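Local coordinates for glycine cleavage system transcriptional repressor, putative (Vibrio cholerae, PDB 1U8S), which probably acts as a transcriptional repressor of the glycine cleavage system, built from two ACT domains and paired with a second copy by domain swapping, at the interface of chains A and B. Numbering follows the deposited sequence. Chains: chain A/B, glycine cleavage system transcriptional repressor, putative.

Three patches of one two-fold symmetric interface show how a domain-swapped pair of ACT-domain chains is held together. Contact 1, where strand 123-129 of chain A meets strand 33-42 of chain B, lies about 27 Å from contact 2 and 21 Å from contact 3, between C-alpha centres. Contacts 2 and 3 are about 12 Å apart on the same measure and share A:Lys80 and B:Val12, so they appear to be neighbouring parts of one surface where the N-terminal ACT sheets meet, contact 2 extending to a turn. Contact 1 instead ties one chain's C-terminal ACT region to the other's N-terminal ACT region.

Contact 1: the interface of chains A and B. Residues chain A 103, 107, 124-128, 141; chain B 28, 32-36.
In the thin apolar part of this strand-edge contact, B:Thr28 crosses A:Thr107 obliquely, its methyl CG2 3.8 Å from CB of A:Thr107, while CD1 of B:Ile34 points loosely toward the side chains of A:Ala126 and A:Leu124. On the next residue pair, CB of A:Gln127 packs at 3.7 Å on CB of B:Asn33. Strands 123-129 of chain A and 33-42 of chain B pair antiparallel here: B:Ile34 N donates almost straight to A:Ala126 O (2.7 Å, 174° at H), and the return bond from A:Ala126 N to B:Ile34 O, 2.9 Å, is more bent but arrives on a lone pair. The pairing joins the C-terminal ACT region of chain A to the edge of the N-terminal ACT sheet of chain B, in keeping with a domain-swapped dimer. The amide oxygen OD1 of B:Asn33 extends it by accepting from A:Thr128 N at 2.8 Å, with the donor above the amide plane. At the rim A:Lys103, CG anti to its backbone N, passes over one face of the A:Phe141 ring and bends at chi2 and chi4 to reach the end of helix 19-28 of chain B. There NZ grips two carbonyls, lying 3.0 Å from B:Cys32 O, above that carbonyl's plane, and 3.1 Å from B:Thr28 O, on a lone pair.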
loop_
_atom_site.group_PDB
_atom_site.type_symbol
_atom_site.label_atom_id
_atom_site.label_comp_id
_atom_site.label_asym_id
_atom_site.label_seq_id
_atom_site.Cartn_x
_atom_site.Cartn_y
_atom_site.Cartn_z
ATOM N N LYS A 103 16.864 -2.841 19.358
ATOM C CA LYS A 103 15.507 -2.621 18.862
ATOM C C LYS A 103 14.939 -1.342 19.495
ATOM O O LYS A 103 14.407 -0.469 18.804
ATOM C CB LYS A 103 14.633 -3.839 19.228
ATOM C CG LYS A 103 13.323 -4.003 18.445
ATOM C CD LYS A 103 12.275 -2.942 18.786
ATOM C CE LYS A 103 10.971 -3.166 18.014
ATOM N NZ LYS A 103 10.319 -4.471 18.344
ATOM N N THR A 107 12.795 2.608 15.713
ATOM C CA THR A 107 11.858 2.894 14.640
ATOM C C THR A 107 11.230 4.289 14.694
ATOM O O THR A 107 11.339 5.041 13.729
ATOM C CB THR A 107 10.736 1.845 14.585
ATOM O OG1 THR A 107 11.315 0.544 14.471
ATOM C CG2 THR A 107 9.839 2.088 13.374
ATOM N N LEU A 124 7.456 0.415 4.959
ATOM C CA LEU A 124 8.310 0.325 6.135
ATOM C C LEU A 124 8.358 -1.072 6.714
ATOM O O LEU A 124 7.320 -1.709 6.901
ATOM C CB LEU A 124 7.796 1.262 7.240
ATOM C CG LEU A 124 8.367 1.063 8.654
ATOM C CD1 LEU A 124 9.738 1.642 8.704
ATOM C CD2 LEU A 124 7.515 1.773 9.696
ATOM N N SER A 125 9.569 -1.527 7.011
ATOM C CA SER A 125 9.795 -2.816 7.642
ATOM C C SER A 125 10.814 -2.518 8.728
ATOM O O SER A 125 11.801 -1.816 8.491
ATOM C CB SER A 125 10.350 -3.844 6.657
ATOM O OG SER A 125 11.558 -3.405 6.071
ATOM N N ALA A 126 10.546 -3.019 9.929
ATOM C CA ALA A 126 11.419 -2.821 11.078
ATOM C C ALA A 126 11.356 -4.133 11.853
ATOM O O ALA A 126 10.418 -4.372 12.630
ATOM C CB ALA A 126 10.907 -1.660 11.931
ATOM N N GLN A 127 12.365 -4.971 11.646
ATOM C CA GLN A 127 12.394 -6.285 12.266
ATOM C C GLN A 127 13.782 -6.744 12.696
ATOM O O GLN A 127 14.795 -6.213 12.227
ATOM C CB GLN A 127 11.821 -7.291 11.269
ATOM C CG GLN A 127 12.684 -7.443 10.030
ATOM C CD GLN A 127 11.906 -7.881 8.804
ATOM O OE1 GLN A 127 11.197 -8.895 8.816
ATOM N NE2 GLN A 127 12.042 -7.121 7.729
ATOM N N THR A 128 13.820 -7.728 13.597
ATOM C CA THR A 128 15.087 -8.293 14.058
ATOM C C THR A 128 15.398 -9.400 13.073
ATOM O O THR A 128 14.490 -10.064 12.569
ATOM C CB THR A 128 14.991 -8.949 15.448
ATOM O OG1 THR A 128 13.998 -9.981 15.410
ATOM C CG2 THR A 128 14.647 -7.918 16.519
ATOM N N PHE A 141 18.610 -5.382 14.399
ATOM C CA PHE A 141 17.314 -4.848 14.027
ATOM C C PHE A 141 17.477 -3.992 12.777
ATOM O O PHE A 141 18.150 -2.974 12.819
ATOM C CB PHE A 141 16.772 -3.992 15.168
ATOM C CG PHE A 141 15.320 -3.636 15.025
ATOM C CD1 PHE A 141 14.336 -4.608 15.173
ATOM C CD2 PHE A 141 14.934 -2.323 14.762
ATOM C CE1 PHE A 141 12.988 -4.276 15.065
ATOM C CE2 PHE A 141 13.586 -1.984 14.651
ATOM C CZ PHE A 141 12.612 -2.962 14.805
ATOM N N THR B 28 6.058 -1.525 17.599
ATOM C CA THR B 28 7.428 -1.887 17.948
ATOM C C THR B 28 7.600 -1.950 19.458
ATOM O O THR B 28 8.281 -2.842 19.967
ATOM C CB THR B 28 8.445 -0.884 17.371
ATOM O OG1 THR B 28 8.159 0.425 17.873
ATOM C CG2 THR B 28 8.375 -0.875 15.855
ATOM N N CYS B 32 6.662 -6.536 18.837
ATOM C CA CYS B 32 6.489 -7.103 17.512
ATOM C C CYS B 32 7.432 -6.529 16.466
ATOM O O CYS B 32 8.026 -5.467 16.645
ATOM C CB CYS B 32 5.048 -6.908 17.057
ATOM S SG CYS B 32 3.846 -7.590 18.199
ATOM N N ASN B 33 7.568 -7.260 15.369
ATOM C CA ASN B 33 8.408 -6.849 14.267
ATOM C C ASN B 33 7.485 -6.420 13.153
ATOM O O ASN B 33 6.368 -6.926 13.039
ATOM C CB ASN B 33 9.249 -8.019 13.779
ATOM C CG ASN B 33 10.290 -8.432 14.778
ATOM O OD1 ASN B 33 11.310 -7.758 14.939
ATOM N ND2 ASN B 33 10.039 -9.536 15.474
ATOM N N ILE B 34 7.939 -5.473 12.340
ATOM C CA ILE B 34 7.148 -5.032 11.210
ATOM C C ILE B 34 7.773 -5.697 9.991
ATOM O O ILE B 34 8.861 -5.315 9.551
ATOM C CB ILE B 34 7.189 -3.511 11.053
ATOM C CG1 ILE B 34 6.630 -2.858 12.318
ATOM C CG2 ILE B 34 6.351 -3.093 9.852
ATOM C CD1 ILE B 34 6.772 -1.362 12.343
ATOM N N ILE B 35 7.088 -6.715 9.474
ATOM C CA ILE B 35 7.554 -7.458 8.308
ATOM C C ILE B 35 7.533 -6.591 7.058
ATOM O O ILE B 35 8.499 -6.554 6.286
ATOM C CB ILE B 35 6.663 -8.688 8.041
ATOM C CG1 ILE B 35 6.656 -9.609 9.269
ATOM C CG2 ILE B 35 7.142 -9.416 6.796
ATOM C CD1 ILE B 35 8.012 -10.190 9.620
ATOM N N ASP B 36 6.416 -5.898 6.864
ATOM C CA ASP B 36 6.244 -5.046 5.700
ATOM C C ASP B 36 5.032 -4.160 5.903
ATOM O O ASP B 36 4.245 -4.388 6.817
ATOM C CB ASP B 36 6.049 -5.910 4.451
ATOM C CG ASP B 36 6.189 -5.120 3.178
ATOM O OD1 ASP B 36 6.680 -3.969 3.249
ATOM O OD2 ASP B 36 5.827 -5.649 2.112
#

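Contact 2: the interface of chains A and B. Residues chain A 8, 51, 80-86; chain B 12, 42-45, 47.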
loop_
_atom_site.group_PDB
_atom_site.type_symbol
_atom_site.label_atom_id
_atom_site.label_comp_id
_atom_site.label_asym_id
_atom_site.label_seq_id
_atom_site.Cartn_x
_atom_site.Cartn_y
_atom_site.Cartn_z
ATOM N N VAL A 8 -12.519 6.216 0.883
ATOM C CA VAL A 8 -11.346 5.403 1.164
ATOM C C VAL A 8 -11.858 4.035 1.576
ATOM O O VAL A 8 -12.663 3.914 2.496
ATOM C CB VAL A 8 -10.527 5.996 2.320
ATOM C CG1 VAL A 8 -9.476 4.999 2.783
ATOM C CG2 VAL A 8 -9.874 7.308 1.876
ATOM N N LEU A 51 -8.783 4.295 -2.959
ATOM C CA LEU A 51 -9.427 5.597 -2.927
ATOM C C LEU A 51 -10.228 5.714 -4.215
ATOM O O LEU A 51 -9.658 5.746 -5.307
ATOM C CB LEU A 51 -8.395 6.727 -2.865
ATOM C CG LEU A 51 -9.013 8.072 -3.272
ATOM C CD1 LEU A 51 -9.922 8.584 -2.140
ATOM C CD2 LEU A 51 -7.934 9.086 -3.573
ATOM N N LYS A 80 -14.516 5.139 4.718
ATOM C CA LYS A 80 -14.553 6.498 5.242
ATOM C C LYS A 80 -14.445 7.498 4.101
ATOM O O LYS A 80 -13.589 7.367 3.234
ATOM C CB LYS A 80 -13.403 6.734 6.221
ATOM C CG LYS A 80 -13.244 8.200 6.594
ATOM C CD LYS A 80 -12.146 8.432 7.592
ATOM C CE LYS A 80 -12.055 9.906 7.930
ATOM N NZ LYS A 80 -11.131 10.152 9.063
ATOM N N ARG A 81 -15.323 8.493 4.108
ATOM C CA ARG A 81 -15.317 9.529 3.088
ATOM C C ARG A 81 -14.236 10.559 3.401
ATOM O O ARG A 81 -13.875 10.759 4.562
ATOM C CB ARG A 81 -16.676 10.216 3.026
ATOM C CG ARG A 81 -17.787 9.297 2.565
ATOM C CD ARG A 81 -18.969 10.094 2.121
ATOM N NE ARG A 81 -19.940 9.267 1.421
ATOM C CZ ARG A 81 -21.006 9.761 0.807
ATOM N NH1 ARG A 81 -21.207 11.066 0.817
ATOM N NH2 ARG A 81 -21.869 8.959 0.207
ATOM N N THR A 82 -13.726 11.216 2.365
ATOM C CA THR A 82 -12.681 12.202 2.560
ATOM C C THR A 82 -12.775 13.296 1.501
ATOM O O THR A 82 -13.622 13.238 0.619
ATOM C CB THR A 82 -11.306 11.517 2.500
ATOM O OG1 THR A 82 -10.283 12.431 2.931
ATOM C CG2 THR A 82 -11.035 11.031 1.072
ATOM N N SER A 83 -11.902 14.289 1.591
ATOM C CA SER A 83 -11.917 15.394 0.642
ATOM C C SER A 83 -11.043 15.131 -0.575
ATOM O O SER A 83 -10.105 14.340 -0.515
ATOM C CB SER A 83 -11.467 16.672 1.341
ATOM O OG SER A 83 -12.336 16.971 2.417
ATOM N N PRO A 84 -11.322 15.829 -1.687
ATOM C CA PRO A 84 -10.588 15.690 -2.943
ATOM C C PRO A 84 -9.124 15.398 -2.748
ATOM O O PRO A 84 -8.488 15.907 -1.820
ATOM C CB PRO A 84 -10.828 17.019 -3.632
ATOM C CG PRO A 84 -12.209 17.332 -3.217
ATOM C CD PRO A 84 -12.162 17.036 -1.727
ATOM N N HIS A 85 -8.608 14.575 -3.657
ATOM C CA HIS A 85 -7.223 14.123 -3.667
ATOM C C HIS A 85 -6.264 15.048 -4.424
ATOM O O HIS A 85 -6.359 15.200 -5.646
ATOM C CB HIS A 85 -7.172 12.713 -4.269
ATOM C CG HIS A 85 -5.863 12.013 -4.069
ATOM N ND1 HIS A 85 -5.287 11.853 -2.826
ATOM C CD2 HIS A 85 -5.017 11.434 -4.955
ATOM C CE1 HIS A 85 -4.141 11.209 -2.955
ATOM N NE2 HIS A 85 -3.954 10.943 -4.236
ATOM N N ASP A 86 -5.336 15.651 -3.682
ATOM C CA ASP A 86 -4.321 16.558 -4.233
ATOM C C ASP A 86 -3.144 15.708 -4.740
ATOM O O ASP A 86 -2.021 15.825 -4.244
ATOM C CB ASP A 86 -3.844 17.512 -3.129
ATOM C CG ASP A 86 -4.660 17.366 -1.832
ATOM O OD1 ASP A 86 -4.606 16.287 -1.195
ATOM O OD2 ASP A 86 -5.363 18.329 -1.448
ATOM N N VAL B 12 -7.168 3.692 9.021
ATOM C CA VAL B 12 -7.537 4.873 8.255
ATOM C C VAL B 12 -7.841 5.970 9.250
ATOM O O VAL B 12 -8.653 5.795 10.155
ATOM C CB VAL B 12 -8.788 4.636 7.399
ATOM C CG1 VAL B 12 -9.016 5.826 6.470
ATOM C CG2 VAL B 12 -8.628 3.371 6.611
ATOM N N PHE B 42 -4.365 9.239 1.003
ATOM C CA PHE B 42 -5.508 9.363 0.091
ATOM C C PHE B 42 -6.443 10.434 0.604
ATOM O O PHE B 42 -6.978 10.320 1.715
ATOM C CB PHE B 42 -6.292 8.056 -0.003
ATOM C CG PHE B 42 -5.553 6.957 -0.679
ATOM C CD1 PHE B 42 -4.416 7.229 -1.435
ATOM C CD2 PHE B 42 -6.014 5.649 -0.607
ATOM C CE1 PHE B 42 -3.753 6.214 -2.106
ATOM C CE2 PHE B 42 -5.358 4.623 -1.278
ATOM C CZ PHE B 42 -4.226 4.909 -2.028
ATOM N N GLY B 43 -6.675 11.456 -0.212
ATOM C CA GLY B 43 -7.532 12.545 0.219
ATOM C C GLY B 43 -6.802 13.241 1.352
ATOM O O GLY B 43 -5.622 13.586 1.219
ATOM N N LYS B 44 -7.488 13.443 2.471
ATOM C CA LYS B 44 -6.859 14.075 3.625
ATOM C C LYS B 44 -6.538 12.955 4.617
ATOM O O LYS B 44 -6.102 13.215 5.739
ATOM C CB LYS B 44 -7.819 15.073 4.276
ATOM C CG LYS B 44 -8.457 16.066 3.313
ATOM C CD LYS B 44 -7.430 17.001 2.676
ATOM C CE LYS B 44 -8.103 18.002 1.734
ATOM N NZ LYS B 44 -7.142 19.004 1.156
ATOM N N GLU B 45 -6.726 11.710 4.176
ATOM C CA GLU B 45 -6.516 10.538 5.023
ATOM C C GLU B 45 -5.149 9.851 5.006
ATOM O O GLU B 45 -4.414 9.867 4.013
ATOM C CB GLU B 45 -7.570 9.472 4.701
ATOM C CG GLU B 45 -8.972 10.007 4.555
ATOM C CD GLU B 45 -9.441 10.749 5.789
ATOM O OE1 GLU B 45 -10.071 11.812 5.622
ATOM O OE2 GLU B 45 -9.187 10.269 6.917
ATOM N N THR B 47 -3.588 6.269 5.232
ATOM C CA THR B 47 -3.998 4.873 5.084
ATOM C C THR B 47 -2.785 3.971 5.216
ATOM O O THR B 47 -1.735 4.229 4.612
ATOM C CB THR B 47 -4.702 4.597 3.720
ATOM O OG1 THR B 47 -3.795 4.846 2.647
ATOM C CG2 THR B 47 -5.901 5.497 3.549
#
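Two small apolar clusters form the centre. A:Val8, with CG1 anti to its backbone N, meets B:Val12 and B:Thr47 tip to tip, its CG1 lying 3.7 Å from the methyl CG2 of B:Thr47. Beside it CB of A:Leu51 sits over the face of the B:Phe42 ring, 3.9 Å from the centroid, in a CH-pi contact as the two side chains slide past each other. Farther out, A:Thr82 is the polar pivot. Its OG1, anti to the backbone N (chi1 -170°), accepts a nearly straight bond from B:Lys44 N at 3.0 Å and donates to the anti lone pair of B:Glu45 OE1 at 2.8 Å, fixing the hydroxyl's rotation. B:Glu45 bends at chi2, so its other oxygen, OE2, forms a salt bridge with NZ of the extended A:Lys80, 2.9 Å away. The imidazole ND1 of A:His85 accepts from B:Gly43 N at 3.0 Å, the donor tilted 26° from the ring plane, while A:Leu51 CD2 lies over one ring face, toward its rim. At the rim B:Lys44 runs along A:Ser83, and its NZ bridges to the syn lone pair of A:Asp86 OD2 at 3.2 Å. The chain B turn between strands 33-42 and 45-54 is thus clasped by strand 76-82 of chain A and the segment following it.

Contact 3: the interface of chains A and B. Residues chain A 10-11, 77-80; chain B 10, 12, 49, 76-78.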
loop_
_atom_site.group_PDB
_atom_site.type_symbol
_atom_site.label_atom_id
_atom_site.label_comp_id
_atom_site.label_asym_id
_atom_site.label_seq_id
_atom_site.Cartn_x
_atom_site.Cartn_y
_atom_site.Cartn_z
ATOM N N THR A 10 -10.878 -0.038 2.616
ATOM C CA THR A 10 -9.802 -0.891 3.064
ATOM C C THR A 10 -10.383 -2.264 3.323
ATOM O O THR A 10 -11.427 -2.390 3.961
ATOM C CB THR A 10 -9.150 -0.346 4.324
ATOM O OG1 THR A 10 -8.114 -1.239 4.731
ATOM C CG2 THR A 10 -10.146 -0.219 5.437
ATOM N N ALA A 11 -9.728 -3.296 2.804
ATOM C CA ALA A 11 -10.216 -4.651 2.988
ATOM C C ALA A 11 -9.093 -5.617 3.314
ATOM O O ALA A 11 -7.939 -5.366 2.988
ATOM C CB ALA A 11 -10.961 -5.107 1.739
ATOM N N THR A 77 -14.259 -5.335 5.539
ATOM C CA THR A 77 -13.918 -4.021 5.011
ATOM C C THR A 77 -14.235 -2.868 5.951
ATOM O O THR A 77 -15.000 -3.001 6.902
ATOM C CB THR A 77 -14.636 -3.748 3.685
ATOM O OG1 THR A 77 -16.049 -3.662 3.919
ATOM C CG2 THR A 77 -14.357 -4.857 2.684
ATOM N N MET A 78 -13.627 -1.727 5.654
ATOM C CA MET A 78 -13.781 -0.498 6.420
ATOM C C MET A 78 -13.812 0.658 5.418
ATOM O O MET A 78 -13.052 0.662 4.456
ATOM C CB MET A 78 -12.594 -0.364 7.365
ATOM C CG MET A 78 -12.375 1.002 7.956
ATOM S SD MET A 78 -10.650 1.106 8.509
ATOM C CE MET A 78 -10.632 -0.177 9.757
ATOM N N MET A 79 -14.701 1.626 5.627
ATOM C CA MET A 79 -14.807 2.756 4.705
ATOM C C MET A 79 -14.909 4.085 5.423
ATOM O O MET A 79 -15.340 4.157 6.571
ATOM C CB MET A 79 -16.027 2.601 3.798
ATOM C CG MET A 79 -16.151 1.244 3.140
ATOM S SD MET A 79 -17.723 1.099 2.303
ATOM C CE MET A 79 -18.845 1.194 3.711
ATOM N N LYS A 80 -14.516 5.139 4.718
ATOM C CA LYS A 80 -14.553 6.498 5.242
ATOM C C LYS A 80 -14.445 7.498 4.101
ATOM O O LYS A 80 -13.589 7.367 3.234
ATOM C CB LYS A 80 -13.403 6.734 6.221
ATOM C CG LYS A 80 -13.244 8.200 6.594
ATOM C CD LYS A 80 -12.146 8.432 7.592
ATOM C CE LYS A 80 -12.055 9.906 7.930
ATOM N NZ LYS A 80 -11.131 10.152 9.063
ATOM N N THR B 10 -4.913 -2.867 9.442
ATOM C CA THR B 10 -5.468 -1.914 8.509
ATOM C C THR B 10 -5.879 -0.698 9.327
ATOM O O THR B 10 -6.494 -0.835 10.379
ATOM C CB THR B 10 -6.702 -2.489 7.787
ATOM O OG1 THR B 10 -6.308 -2.995 6.506
ATOM C CG2 THR B 10 -7.761 -1.425 7.603
ATOM N N VAL B 12 -7.168 3.692 9.021
ATOM C CA VAL B 12 -7.537 4.873 8.255
ATOM C C VAL B 12 -7.841 5.970 9.250
ATOM O O VAL B 12 -8.653 5.795 10.155
ATOM C CB VAL B 12 -8.788 4.636 7.399
ATOM C CG1 VAL B 12 -9.016 5.826 6.470
ATOM C CG2 VAL B 12 -8.628 3.371 6.611
ATOM N N LEU B 49 -1.392 -0.309 5.473
ATOM C CA LEU B 49 -1.542 -1.762 5.405
ATOM C C LEU B 49 -0.319 -2.228 6.151
ATOM O O LEU B 49 0.765 -1.718 5.899
ATOM C CB LEU B 49 -1.467 -2.282 3.972
ATOM C CG LEU B 49 -2.638 -1.876 3.087
ATOM C CD1 LEU B 49 -2.540 -2.581 1.732
ATOM C CD2 LEU B 49 -3.958 -2.216 3.811
ATOM N N ILE B 76 -9.420 4.516 12.473
ATOM C CA ILE B 76 -10.269 3.339 12.291
ATOM C C ILE B 76 -9.369 2.134 12.086
ATOM O O ILE B 76 -8.557 2.126 11.168
ATOM C CB ILE B 76 -11.156 3.461 11.045
ATOM C CG1 ILE B 76 -11.752 4.861 10.953
ATOM C CG2 ILE B 76 -12.283 2.444 11.114
ATOM C CD1 ILE B 76 -12.553 5.091 9.678
ATOM N N THR B 77 -9.510 1.110 12.918
ATOM C CA THR B 77 -8.659 -0.064 12.774
ATOM C C THR B 77 -9.372 -1.346 12.371
ATOM O O THR B 77 -10.589 -1.478 12.488
ATOM C CB THR B 77 -7.884 -0.343 14.054
ATOM O OG1 THR B 77 -8.792 -0.785 15.073
ATOM C CG2 THR B 77 -7.172 0.916 14.511
ATOM N N MET B 78 -8.576 -2.296 11.901
ATOM C CA MET B 78 -9.070 -3.577 11.449
ATOM C C MET B 78 -7.862 -4.507 11.501
ATOM O O MET B 78 -6.817 -4.185 10.945
ATOM C CB MET B 78 -9.583 -3.414 10.016
ATOM C CG MET B 78 -10.453 -4.529 9.493
ATOM S SD MET B 78 -11.373 -3.978 8.016
ATOM C CE MET B 78 -10.116 -4.188 6.703
#
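Strands 5-14 and 76-82 of chain A meet the same two strands of chain B here, so equivalent sheet faces of the N-terminal ACT domains come together, with residue 10 of each chain facing its own counterpart. A:Met78 carries much of the contact. Its CG is anti to the backbone N, and a bend at chi3 (-62°) turns the thioether end over strand 76-82 of chain B. The side chain crosses B:Ile76 obliquely, with SD 3.4 Å from CG2 of B:Ile76, and CG2 of B:Val12 also touches the sulfur, at 3.6 Å. The terminal methyl CE reaches past B:Thr77 to CB of B:Met78, 3.4 Å away. B:Met78 likewise has CG anti to the backbone N, but chi3 is bent the opposite way (82°), so the side chain dips toward the chain A sheet, SD beside the backbone of A:Thr77 and CE 3.7 Å from CA of A:Ala11 on the neighbouring strand 5-14. The two methionines thus interleave with different chi3 bends, so the side chains depart locally from the two-fold relation. At one end of the patch the aliphatic chain of A:Lys80 lies across B:Ile76, CB to CD1 at 3.9 Å. Beside the methionines, on strands 5-14, the two threonines meet tip to tip. A:Thr10 holds OG1 anti to its backbone N (chi1 179°), and this hydroxyl accepts a hydrogen bond from B:Thr10 OG1 at 3.1 Å.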